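Local atomic coordinates of putative uncharacterized protein PH0242 (Pyrococcus horikoshii, PDB entry 3VU1), a protein that belongs to the archaeal AglB family of oligosaccharyltransferases and is studied here as its C-terminal globular domain. Residues W33-Y36 and G37-I40; A95-N98 and A99-Y102; P353-N357 and G358-N362. All coordinates share one frame; numbering follows the deposited sequence.

Contact 1 (W33-Y36 and G37-I40); sequences WWDY and GYWI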
ATOM      1  N   TRP A  33      -2.422  -6.730  -8.192  1.00 28.87           N
ATOM      2  CA  TRP A  33      -3.767  -6.956  -8.679  1.00 29.67           C
ATOM      3  C   TRP A  33      -3.822  -8.189  -9.573  1.00 31.33           C
ATOM      4  O   TRP A  33      -4.579  -9.128  -9.314  1.00 31.95           O
ATOM      5  CB  TRP A  33      -4.339  -5.741  -9.396  1.00 27.90           C
ATOM      6  CG  TRP A  33      -5.752  -6.011  -9.744  1.00 27.86           C
ATOM      7  CD1 TRP A  33      -6.270  -6.314 -10.989  1.00 28.10           C
ATOM      8  CD2 TRP A  33      -6.893  -6.112  -8.820  1.00 28.97           C
ATOM      9  NE1 TRP A  33      -7.622  -6.543 -10.918  1.00 28.78           N
ATOM     10  CE2 TRP A  33      -8.066  -6.445  -9.657  1.00 28.41           C
ATOM     11  CE3 TRP A  33      -7.062  -5.957  -7.449  1.00 26.65           C
ATOM     12  CZ2 TRP A  33      -9.339  -6.620  -9.118  1.00 27.55           C
ATOM     13  CZ3 TRP A  33      -8.354  -6.115  -6.920  1.00 29.15           C
ATOM     14  CH2 TRP A  33      -9.467  -6.452  -7.733  1.00 28.58           C
ATOM     15  N   TRP A  34      -2.997  -8.203 -10.615  1.00 30.77           N
ATOM     16  CA  TRP A  34      -2.967  -9.289 -11.587  1.00 31.14           C
ATOM     17  C   TRP A  34      -2.217 -10.463 -11.051  1.00 29.56           C
ATOM     18  O   TRP A  34      -1.319 -10.300 -10.236  1.00 31.52           O
ATOM     19  CB  TRP A  34      -2.303  -8.802 -12.862  1.00 32.11           C
ATOM     20  CG  TRP A  34      -2.517  -9.639 -14.095  1.00 33.82           C
ATOM     21  CD1 TRP A  34      -3.631 -10.417 -14.436  1.00 32.42           C
ATOM     22  CD2 TRP A  34      -1.609  -9.752 -15.247  1.00 33.85           C
ATOM     23  NE1 TRP A  34      -3.456 -10.996 -15.674  1.00 30.84           N
ATOM     24  CE2 TRP A  34      -2.276 -10.639 -16.213  1.00 31.88           C
ATOM     25  CE3 TRP A  34      -0.358  -9.217 -15.570  1.00 33.78           C
ATOM     26  CZ2 TRP A  34      -1.696 -10.967 -17.436  1.00 31.97           C
ATOM     27  CZ3 TRP A  34       0.222  -9.571 -16.801  1.00 33.00           C
ATOM     28  CH2 TRP A  34      -0.439 -10.427 -17.711  1.00 31.89           C
ATOM     29  N   ASP A  35      -2.579 -11.650 -11.535  1.00 28.56           N
ATOM     30  CA  ASP A  35      -2.009 -12.900 -11.078  1.00 27.64           C
ATOM     31  C   ASP A  35      -0.773 -13.401 -11.849  1.00 28.51           C
ATOM     32  O   ASP A  35      -0.439 -14.592 -11.801  1.00 28.48           O
ATOM     33  CB  ASP A  35      -3.087 -13.972 -10.928  1.00 27.71           C
ATOM     34  CG  ASP A  35      -3.680 -14.446 -12.252  1.00 30.98           C
ATOM     35  OD1 ASP A  35      -4.262 -15.549 -12.205  1.00 31.87           O
ATOM     36  OD2 ASP A  35      -3.613 -13.761 -13.307  1.00 30.90           O
ATOM     37  N   TYR A  36      -0.058 -12.482 -12.496  1.00 27.78           N
ATOM     38  CA  TYR A  36       1.226 -12.835 -13.105  1.00 28.69           C
ATOM     39  C   TYR A  36       2.107 -13.636 -12.157  1.00 29.62           C
ATOM     40  O   TYR A  36       2.407 -13.199 -11.070  1.00 33.02           O
ATOM     41  CB  TYR A  36       1.981 -11.605 -13.574  1.00 27.66           C
ATOM     42  CG  TYR A  36       3.138 -11.946 -14.464  1.00 31.09           C
ATOM     43  CD1 TYR A  36       3.049 -11.810 -15.859  1.00 31.11           C
ATOM     44  CD2 TYR A  36       4.339 -12.412 -13.918  1.00 33.57           C
ATOM     45  CE1 TYR A  36       4.124 -12.138 -16.677  1.00 31.91           C
ATOM     46  CE2 TYR A  36       5.417 -12.735 -14.725  1.00 32.70           C
ATOM     47  CZ  TYR A  36       5.304 -12.602 -16.096  1.00 33.16           C
ATOM     48  OH  TYR A  36       6.400 -12.935 -16.864  1.00 36.81           O
ATOM     49  N   GLY A  37       2.517 -14.817 -12.571  1.00 30.55           N
ATOM     50  CA  GLY A  37       3.398 -15.617 -11.767  1.00 29.55           C
ATOM     51  C   GLY A  37       2.690 -16.762 -11.099  1.00 31.86           C
ATOM     52  O   GLY A  37       3.289 -17.446 -10.280  1.00 36.33           O
ATOM     53  N   TYR A  38       1.439 -17.016 -11.465  1.00 31.94           N
ATOM     54  CA  TYR A  38       0.646 -18.054 -10.788  1.00 32.15           C
ATOM     55  C   TYR A  38       1.195 -19.455 -10.968  1.00 32.51           C
ATOM     56  O   TYR A  38       0.803 -20.369 -10.258  1.00 35.51           O
ATOM     57  CB  TYR A  38      -0.798 -18.030 -11.269  1.00 32.67           C
ATOM     58  CG  TYR A  38      -0.966 -18.264 -12.781  1.00 34.97           C
ATOM     59  CD1 TYR A  38      -1.086 -17.189 -13.668  1.00 34.92           C
ATOM     60  CD2 TYR A  38      -1.020 -19.558 -13.317  1.00 32.63           C
ATOM     61  CE1 TYR A  38      -1.255 -17.407 -15.030  1.00 35.01           C
ATOM     62  CE2 TYR A  38      -1.178 -19.770 -14.673  1.00 30.79           C
ATOM     63  CZ  TYR A  38      -1.300 -18.703 -15.510  1.00 32.07           C
ATOM     64  OH  TYR A  38      -1.462 -18.914 -16.834  1.00 31.67           O
ATOM     65  N   TRP A  39       2.092 -19.625 -11.928  1.00 32.82           N
ATOM     66  CA  TRP A  39       2.599 -20.940 -12.295  1.00 32.06           C
ATOM     67  C   TRP A  39       3.888 -21.224 -11.620  1.00 35.56           C
ATOM     68  O   TRP A  39       4.386 -22.349 -11.712  1.00 37.18           O
ATOM     69  CB  TRP A  39       2.838 -21.009 -13.800  1.00 29.84           C
ATOM     70  CG  TRP A  39       3.755 -19.925 -14.284  1.00 27.74           C
ATOM     71  CD1 TRP A  39       5.131 -19.954 -14.312  1.00 27.78           C
ATOM     72  CD2 TRP A  39       3.384 -18.593 -14.797  1.00 27.39           C
ATOM     73  NE1 TRP A  39       5.632 -18.766 -14.802  1.00 30.23           N
ATOM     74  CE2 TRP A  39       4.636 -17.909 -15.105  1.00 28.37           C
ATOM     75  CE3 TRP A  39       2.189 -17.934 -15.038  1.00 28.41           C
ATOM     76  CZ2 TRP A  39       4.668 -16.629 -15.624  1.00 26.41           C
ATOM     77  CZ3 TRP A  39       2.229 -16.635 -15.572  1.00 26.61           C
ATOM     78  CH2 TRP A  39       3.439 -16.004 -15.847  1.00 27.12           C
ATOM     79  N   ILE A  40       4.475 -20.206 -10.979  1.00 37.68           N
ATOM     80  CA  ILE A  40       5.752 -20.371 -10.278  1.00 39.31           C
ATOM     81  C   ILE A  40       5.598 -21.279  -9.047  1.00 41.71           C
ATOM     82  O   ILE A  40       4.739 -21.055  -8.203  1.00 43.26           O
ATOM     83  CB  ILE A  40       6.380 -19.002  -9.919  1.00 38.11           C
ATOM     84  CG1 ILE A  40       6.716 -18.250 -11.205  1.00 37.92           C
ATOM     85  CG2 ILE A  40       7.632 -19.175  -9.072  1.00 32.63           C
ATOM     86  CD1 ILE A  40       6.819 -16.752 -11.017  1.00 39.52           C
TER

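Contact 2 (A95-N98 and A99-Y102); sequences AKFN and AISY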
ATOM      1  N   ALA A  95      -6.619  -0.741 -17.532  1.00 30.81           N
ATOM      2  CA  ALA A  95      -7.578  -1.540 -18.326  1.00 31.56           C
ATOM      3  C   ALA A  95      -8.524  -2.332 -17.433  1.00 31.50           C
ATOM      4  O   ALA A  95      -9.615  -2.656 -17.847  1.00 29.96           O
ATOM      5  CB  ALA A  95      -6.859  -2.486 -19.284  1.00 32.03           C
ATOM      6  N   LYS A  96      -8.093  -2.658 -16.216  1.00 30.29           N
ATOM      7  CA  LYS A  96      -8.971  -3.339 -15.283  1.00 30.32           C
ATOM      8  C   LYS A  96      -9.625  -2.384 -14.281  1.00 31.61           C
ATOM      9  O   LYS A  96     -10.287  -2.829 -13.327  1.00 31.08           O
ATOM     10  CB  LYS A  96      -8.215  -4.451 -14.556  1.00 29.60           C
ATOM     11  CG  LYS A  96      -7.953  -5.629 -15.450  1.00 29.16           C
ATOM     12  CD  LYS A  96      -6.998  -6.634 -14.859  1.00 29.16           C
ATOM     13  CE  LYS A  96      -7.135  -7.883 -15.703  1.00 29.86           C
ATOM     14  NZ  LYS A  96      -6.641  -9.103 -15.036  1.00 32.65           N
ATOM     15  N   PHE A  97      -9.471  -1.078 -14.495  1.00 30.89           N
ATOM     16  CA  PHE A  97      -9.815  -0.172 -13.415  1.00 30.95           C
ATOM     17  C   PHE A  97     -11.290  -0.041 -13.036  1.00 30.92           C
ATOM     18  O   PHE A  97     -11.575   0.263 -11.883  1.00 32.45           O
ATOM     19  CB  PHE A  97      -9.116   1.184 -13.512  1.00 30.69           C
ATOM     20  CG  PHE A  97      -8.736   1.738 -12.157  1.00 31.32           C
ATOM     21  CD1 PHE A  97      -7.693   1.164 -11.423  1.00 31.00           C
ATOM     22  CD2 PHE A  97      -9.436   2.792 -11.595  1.00 29.44           C
ATOM     23  CE1 PHE A  97      -7.359   1.632 -10.164  1.00 28.85           C
ATOM     24  CE2 PHE A  97      -9.086   3.280 -10.354  1.00 28.86           C
ATOM     25  CZ  PHE A  97      -8.058   2.694  -9.635  1.00 29.99           C
ATOM     26  N   ASN A  98     -12.217  -0.297 -13.954  1.00 30.36           N
ATOM     27  CA  ASN A  98     -13.633  -0.341 -13.579  1.00 31.94           C
ATOM     28  C   ASN A  98     -13.873  -1.445 -12.556  1.00 33.09           C
ATOM     29  O   ASN A  98     -14.490  -1.212 -11.525  1.00 35.02           O
ATOM     30  CB  ASN A  98     -14.542  -0.555 -14.786  1.00 31.83           C
ATOM     31  CG  ASN A  98     -14.859   0.740 -15.526  1.00 33.83           C
ATOM     32  OD1 ASN A  98     -15.994   0.911 -15.978  1.00 38.80           O
ATOM     33  ND2 ASN A  98     -13.875   1.661 -15.655  1.00 28.31           N
ATOM     34  N   ALA A  99     -13.334  -2.636 -12.814  1.00 32.93           N
ATOM     35  CA  ALA A  99     -13.512  -3.735 -11.875  1.00 29.68           C
ATOM     36  C   ALA A  99     -12.949  -3.352 -10.519  1.00 30.69           C
ATOM     37  O   ALA A  99     -13.636  -3.551  -9.494  1.00 31.24           O
ATOM     38  CB  ALA A  99     -12.894  -5.032 -12.390  1.00 25.00           C
ATOM     39  N   ILE A 100     -11.709  -2.836 -10.517  1.00 28.91           N
ATOM     40  CA  ILE A 100     -11.034  -2.456  -9.290  1.00 28.29           C
ATOM     41  C   ILE A 100     -11.831  -1.370  -8.596  1.00 29.03           C
ATOM     42  O   ILE A 100     -12.027  -1.438  -7.390  1.00 30.68           O
ATOM     43  CB  ILE A 100      -9.599  -1.949  -9.536  1.00 30.64           C
ATOM     44  CG1 ILE A 100      -8.760  -3.036 -10.247  1.00 32.32           C
ATOM     45  CG2 ILE A 100      -8.944  -1.502  -8.221  1.00 27.76           C
ATOM     46  CD1 ILE A 100      -7.394  -2.583 -10.724  1.00 28.14           C
ATOM     47  N   SER A 101     -12.309  -0.379  -9.340  1.00 28.46           N
ATOM     48  CA  SER A 101     -13.103   0.686  -8.731  1.00 29.90           C
ATOM     49  C   SER A 101     -14.376   0.145  -8.084  1.00 32.68           C
ATOM     50  O   SER A 101     -14.726   0.522  -6.936  1.00 32.18           O
ATOM     51  CB  SER A 101     -13.464   1.752  -9.738  1.00 28.26           C
ATOM     52  OG  SER A 101     -12.291   2.345 -10.241  1.00 29.04           O
ATOM     53  N   TYR A 102     -15.062  -0.741  -8.813  1.00 33.15           N
ATOM     54  CA  TYR A 102     -16.282  -1.361  -8.294  1.00 32.34           C
ATOM     55  C   TYR A 102     -15.974  -2.147  -7.044  1.00 30.66           C
ATOM     56  O   TYR A 102     -16.548  -1.870  -5.989  1.00 31.42           O
ATOM     57  CB  TYR A 102     -17.000  -2.234  -9.329  1.00 33.03           C
ATOM     58  CG  TYR A 102     -18.309  -2.817  -8.819  1.00 35.38           C
ATOM     59  CD1 TYR A 102     -19.301  -1.994  -8.298  1.00 34.85           C
ATOM     60  CD2 TYR A 102     -18.554  -4.189  -8.865  1.00 36.66           C
ATOM     61  CE1 TYR A 102     -20.485  -2.511  -7.841  1.00 35.94           C
ATOM     62  CE2 TYR A 102     -19.742  -4.718  -8.408  1.00 36.31           C
ATOM     63  CZ  TYR A 102     -20.706  -3.870  -7.893  1.00 38.64           C
ATOM     64  OH  TYR A 102     -21.911  -4.377  -7.435  1.00 41.25           O
TER

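Contact 3 (P353-N357 and G358-N362); sequences PVRVN and GKITN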
ATOM      1  N   PRO A 353       2.863 -27.703   4.578  1.00 71.17           N
ATOM      2  CA  PRO A 353       1.426 -27.785   4.853  1.00 66.84           C
ATOM      3  C   PRO A 353       1.130 -27.777   6.355  1.00 59.41           C
ATOM      4  O   PRO A 353       1.972 -28.127   7.153  1.00 58.67           O
ATOM      5  CB  PRO A 353       1.035 -29.123   4.223  1.00 66.93           C
ATOM      6  CG  PRO A 353       2.273 -29.956   4.340  1.00 66.61           C
ATOM      7  CD  PRO A 353       3.431 -29.009   4.188  1.00 67.74           C
ATOM      8  N   VAL A 354      -0.071 -27.382   6.720  1.00 58.83           N
ATOM      9  CA  VAL A 354      -0.460 -27.291   8.111  1.00 57.16           C
ATOM     10  C   VAL A 354      -1.325 -28.505   8.482  1.00 61.44           C
ATOM     11  O   VAL A 354      -2.291 -28.828   7.770  1.00 61.85           O
ATOM     12  CB  VAL A 354      -1.269 -25.992   8.346  1.00 52.64           C
ATOM     13  CG1 VAL A 354      -1.608 -25.815   9.810  1.00 54.36           C
ATOM     14  CG2 VAL A 354      -0.502 -24.781   7.846  1.00 54.20           C
ATOM     15  N   ARG A 355      -0.998 -29.159   9.598  1.00 59.77           N
ATOM     16  CA  ARG A 355      -1.802 -30.292  10.092  1.00 59.12           C
ATOM     17  C   ARG A 355      -2.509 -30.047  11.425  1.00 56.88           C
ATOM     18  O   ARG A 355      -1.919 -29.530  12.377  1.00 54.76           O
ATOM     19  CB  ARG A 355      -0.958 -31.566  10.178  1.00 57.68           C
ATOM     20  CG  ARG A 355      -0.393 -31.995   8.834  1.00 64.42           C
ATOM     21  CD  ARG A 355       0.795 -32.947   8.937  1.00 65.15           C
ATOM     22  NE  ARG A 355       0.855 -33.772   7.732  1.00 66.87           N
ATOM     23  CZ  ARG A 355       1.669 -33.576   6.697  1.00 71.44           C
ATOM     24  NH1 ARG A 355       2.575 -32.581   6.685  1.00 64.56           N
ATOM     25  NH2 ARG A 355       1.569 -34.409   5.667  1.00 67.86           N
ATOM     26  N   VAL A 356      -3.785 -30.405  11.472  1.00 57.03           N
ATOM     27  CA  VAL A 356      -4.492 -30.517  12.733  1.00 62.47           C
ATOM     28  C   VAL A 356      -4.805 -31.994  12.933  1.00 67.66           C
ATOM     29  O   VAL A 356      -5.428 -32.615  12.052  1.00 64.46           O
ATOM     30  CB  VAL A 356      -5.814 -29.728  12.751  1.00 60.90           C
ATOM     31  CG1 VAL A 356      -6.492 -29.892  14.102  1.00 52.49           C
ATOM     32  CG2 VAL A 356      -5.579 -28.262  12.431  1.00 58.73           C
ATOM     33  N   ASN A 357      -4.372 -32.537  14.082  1.00 72.43           N
ATOM     34  CA  ASN A 357      -4.545 -33.957  14.431  1.00 65.76           C
ATOM     35  C   ASN A 357      -4.121 -34.827  13.263  1.00 67.25           C
ATOM     36  O   ASN A 357      -4.955 -35.462  12.630  1.00 66.55           O
ATOM     37  CB  ASN A 357      -6.007 -34.253  14.783  1.00 63.79           C
ATOM     38  CG  ASN A 357      -6.429 -33.645  16.111  1.00 69.29           C
ATOM     39  OD1 ASN A 357      -5.697 -33.721  17.101  1.00 67.90           O
ATOM     40  ND2 ASN A 357      -7.630 -33.054  16.144  1.00 65.81           N
ATOM     41  N   GLY A 358      -2.835 -34.786  12.929  1.00 68.32           N
ATOM     42  CA  GLY A 358      -2.305 -35.544  11.800  1.00 63.24           C
ATOM     43  C   GLY A 358      -2.747 -35.099  10.410  1.00 65.10           C
ATOM     44  O   GLY A 358      -2.005 -35.276   9.442  1.00 68.75           O
ATOM     45  N   LYS A 359      -3.940 -34.519  10.297  1.00 64.42           N
ATOM     46  CA  LYS A 359      -4.534 -34.190   8.983  1.00 70.68           C
ATOM     47  C   LYS A 359      -4.147 -32.789   8.395  1.00 65.96           C
ATOM     48  O   LYS A 359      -4.131 -31.778   9.098  1.00 66.92           O
ATOM     49  CB  LYS A 359      -6.068 -34.414   9.068  1.00 73.17           C
ATOM     50  CG  LYS A 359      -6.917 -33.909   7.913  1.00 82.55           C
ATOM     51  CD  LYS A 359      -7.125 -34.920   6.791  1.00 90.37           C
ATOM     52  CE  LYS A 359      -8.189 -34.392   5.826  1.00 96.36           C
ATOM     53  NZ  LYS A 359      -8.472 -35.277   4.660  1.00100.67           N
ATOM     54  N   ILE A 360      -3.822 -32.757   7.107  1.00 61.09           N
ATOM     55  CA  ILE A 360      -3.638 -31.510   6.356  1.00 62.63           C
ATOM     56  C   ILE A 360      -4.903 -30.644   6.320  1.00 64.66           C
ATOM     57  O   ILE A 360      -5.943 -31.079   5.804  1.00 65.71           O
ATOM     58  CB  ILE A 360      -3.202 -31.791   4.900  1.00 61.62           C
ATOM     59  CG1 ILE A 360      -1.755 -32.301   4.868  1.00 65.26           C
ATOM     60  CG2 ILE A 360      -3.386 -30.554   4.016  1.00 59.39           C
ATOM     61  CD1 ILE A 360      -1.240 -32.641   3.480  1.00 69.87           C
ATOM     62  N   THR A 361      -4.803 -29.417   6.841  1.00 62.85           N
ATOM     63  CA  THR A 361      -5.911 -28.445   6.775  1.00 61.59           C
ATOM     64  C   THR A 361      -5.605 -27.193   5.928  1.00 58.50           C
ATOM     65  O   THR A 361      -4.466 -26.955   5.514  1.00 55.21           O
ATOM     66  CB  THR A 361      -6.376 -28.001   8.175  1.00 60.46           C
ATOM     67  OG1 THR A 361      -5.250 -27.505   8.895  1.00 64.61           O
ATOM     68  CG2 THR A 361      -6.989 -29.172   8.948  1.00 67.54           C
ATOM     69  N   ASN A 362      -6.651 -26.409   5.669  1.00 55.29           N
ATOM     70  CA  ASN A 362      -6.550 -25.123   4.953  1.00 54.41           C
ATOM     71  C   ASN A 362      -5.780 -24.061   5.787  1.00 50.29           C
ATOM     72  O   ASN A 362      -6.188 -23.779   6.922  1.00 52.60           O
ATOM     73  CB  ASN A 362      -7.984 -24.650   4.618  1.00 49.21           C
ATOM     74  CG  ASN A 362      -8.018 -23.359   3.822  1.00 50.60           C
ATOM     75  OD1 ASN A 362      -6.982 -22.837   3.409  1.00 49.81           O
ATOM     76  ND2 ASN A 362      -9.222 -22.829   3.606  1.00 50.74           N
TER

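Contact 1 (W33-Y36 and G37-I40)
Tyr36 and Trp39 form the aromatic part of this contact, a T-shaped pair in which the indole presents its edge to the phenol ring. Trp39 CH2 stands 3.8 Å above the Tyr36 ring plane, over its centre; the two six-membered rings have centroids 5.1 Å apart and planes inclined at 65°. With CG of Tyr36 opposite the backbone N (chi1 -167°), the phenol ring is set beside its own carbonyl carbon, one face under Trp39 CH2. A second set of contacts joins Asp35 and Tyr38. The carbonyl O of Asp35 lies 3.3 Å from Tyr38 CD1, in plane at the ring edge, and Asp35 OD1 is 3.9 Å from the same carbon.

The polar part is backbone. A type II turn from Asp35 to Tyr38 is closed by a weak bond, Tyr38 N to Asp35 O at 3.1 Å, and Gly37 fills its third position with positive phi. A type I turn from Gly37 to Ile40 overlaps it, closed by Ile40 N to Gly37 O. Residues 33-37 spell WWDYG, the signature motif of oligosaccharyltransferase catalytic subunits. The loop follows strand 30-32: Tyr36 stacks on Trp13 and touches Leu17 of helix 13-23, while Trp33 packs between helices 60-69 and 97-103.

Contact 2 (A95-N98 and A99-Y102)
The opening turns of helix 97-103 bring Phe97 against Ile100 and Ser101, with Lys96 at the N-cap position just before the helix. Three alpha-helical bonds, each from the amide of residue i+4 to the carbonyl of residue i, start the helix. Ile100 N donates to Lys96 O at 3.1 Å, nearly straight at 169° and in the carbonyl plane; Ser101 N donates to Phe97 O at 2.7 Å, and Tyr102 N to Asn98 O at 2.8 Å.

Phe97 O is held twice. Besides the amide of Ser101 it receives the hydroxyl of the same residue, Ser101 OG, at 2.7 Å. The two donors come from opposite faces of the carbonyl plane, the hydroxyl from above it and away from the lone pairs. Ser101 OG lies beside its own backbone N (chi1 -61°), which turns it back along the helix toward that carbonyl, so this buried hydroxyl has its proton used within the helix.

Ser101 OG also lies obliquely near Phe97 CD2, and Ile100 CD1 near Phe97 CD1 at 3.8 Å, on the same side of the ring plane; the side chains of Phe97 and Ile100 cross at about a right angle. Ile100 CG1 lies 3.4 Å from Lys96 O, the N-cap carbonyl that its own amide already binds.

Ile100 continues onto Ala65 and Leu68 of helix 60-69, Phe97 meets the ring of Phe213, and Tyr102 stacks on Tyr112. A serine hydroxyl returned to the carbonyl four residues earlier, beside its own amide, is a familiar arrangement of alpha-helical turns.

Contact 3 (P353-N357 and G358-N362)
Val356 and Lys359 close the hairpin by backbone bonds: Val356 N reaches Lys359 O at 2.8 Å, in the carbonyl plane, and Lys359 N returns to Val356 O at 3.0 Å. The second approaches from above its carbonyl plane, 58° out of it. Further from the turn, Thr361 N gives a straighter bond to Val354 O, 2.7 Å long with 168° at the hydrogen.

The connection is a type I' turn with Asn357-Gly358 at its corners, both at positive phi, a classic sequence for a two-residue beta hairpin. Here it links the long strand 336-356 to the short strand 359-361, and the side-chain amide of Asn357 donates through ND2 to Ser372 O and accepts at OD1 from Arg374 N of the neighbouring strand 372-381.

Side-chain packing differs on the two faces. On one, Arg355 and Ile360 pair up: Ile360 CG1 sits 3.9 Å above the guanidinium plane, offset toward its rim, and the extended arginine chain passes Gly358 O. On the other, Val356 CG2 touches Thr361 OG1 at 3.6 Å and CG2 of the same threonine at 3.9 Å, beside Val354, which reaches Leu375 and Leu377.

How the contacts relate
Along the chain the contacts follow one another as 1, 2 and 3, none enclosing another. Contacts 1 and 2 are neighbours in space, with centres 18 Å apart, and they touch through the start of the WWDYG motif: Trp33 CE2 lies 3.5 Å from Ile100 CG1, and Trp34 CD1 is 3.3 Å from Lys96 NZ. Trp33 thus packs on Ile100 of helix 97-103, and Trp34 on Lys96 at its N-cap. Contact 3 stands apart in the Peripheral 2 region, its centre 26 Å from contact 1 and 37 Å from contact 2. Contacts 1 and 2 belong to one packed region beside helix 60-69, whereas contact 3 is a hairpin on the large antiparallel sheet, with no direct touch to either.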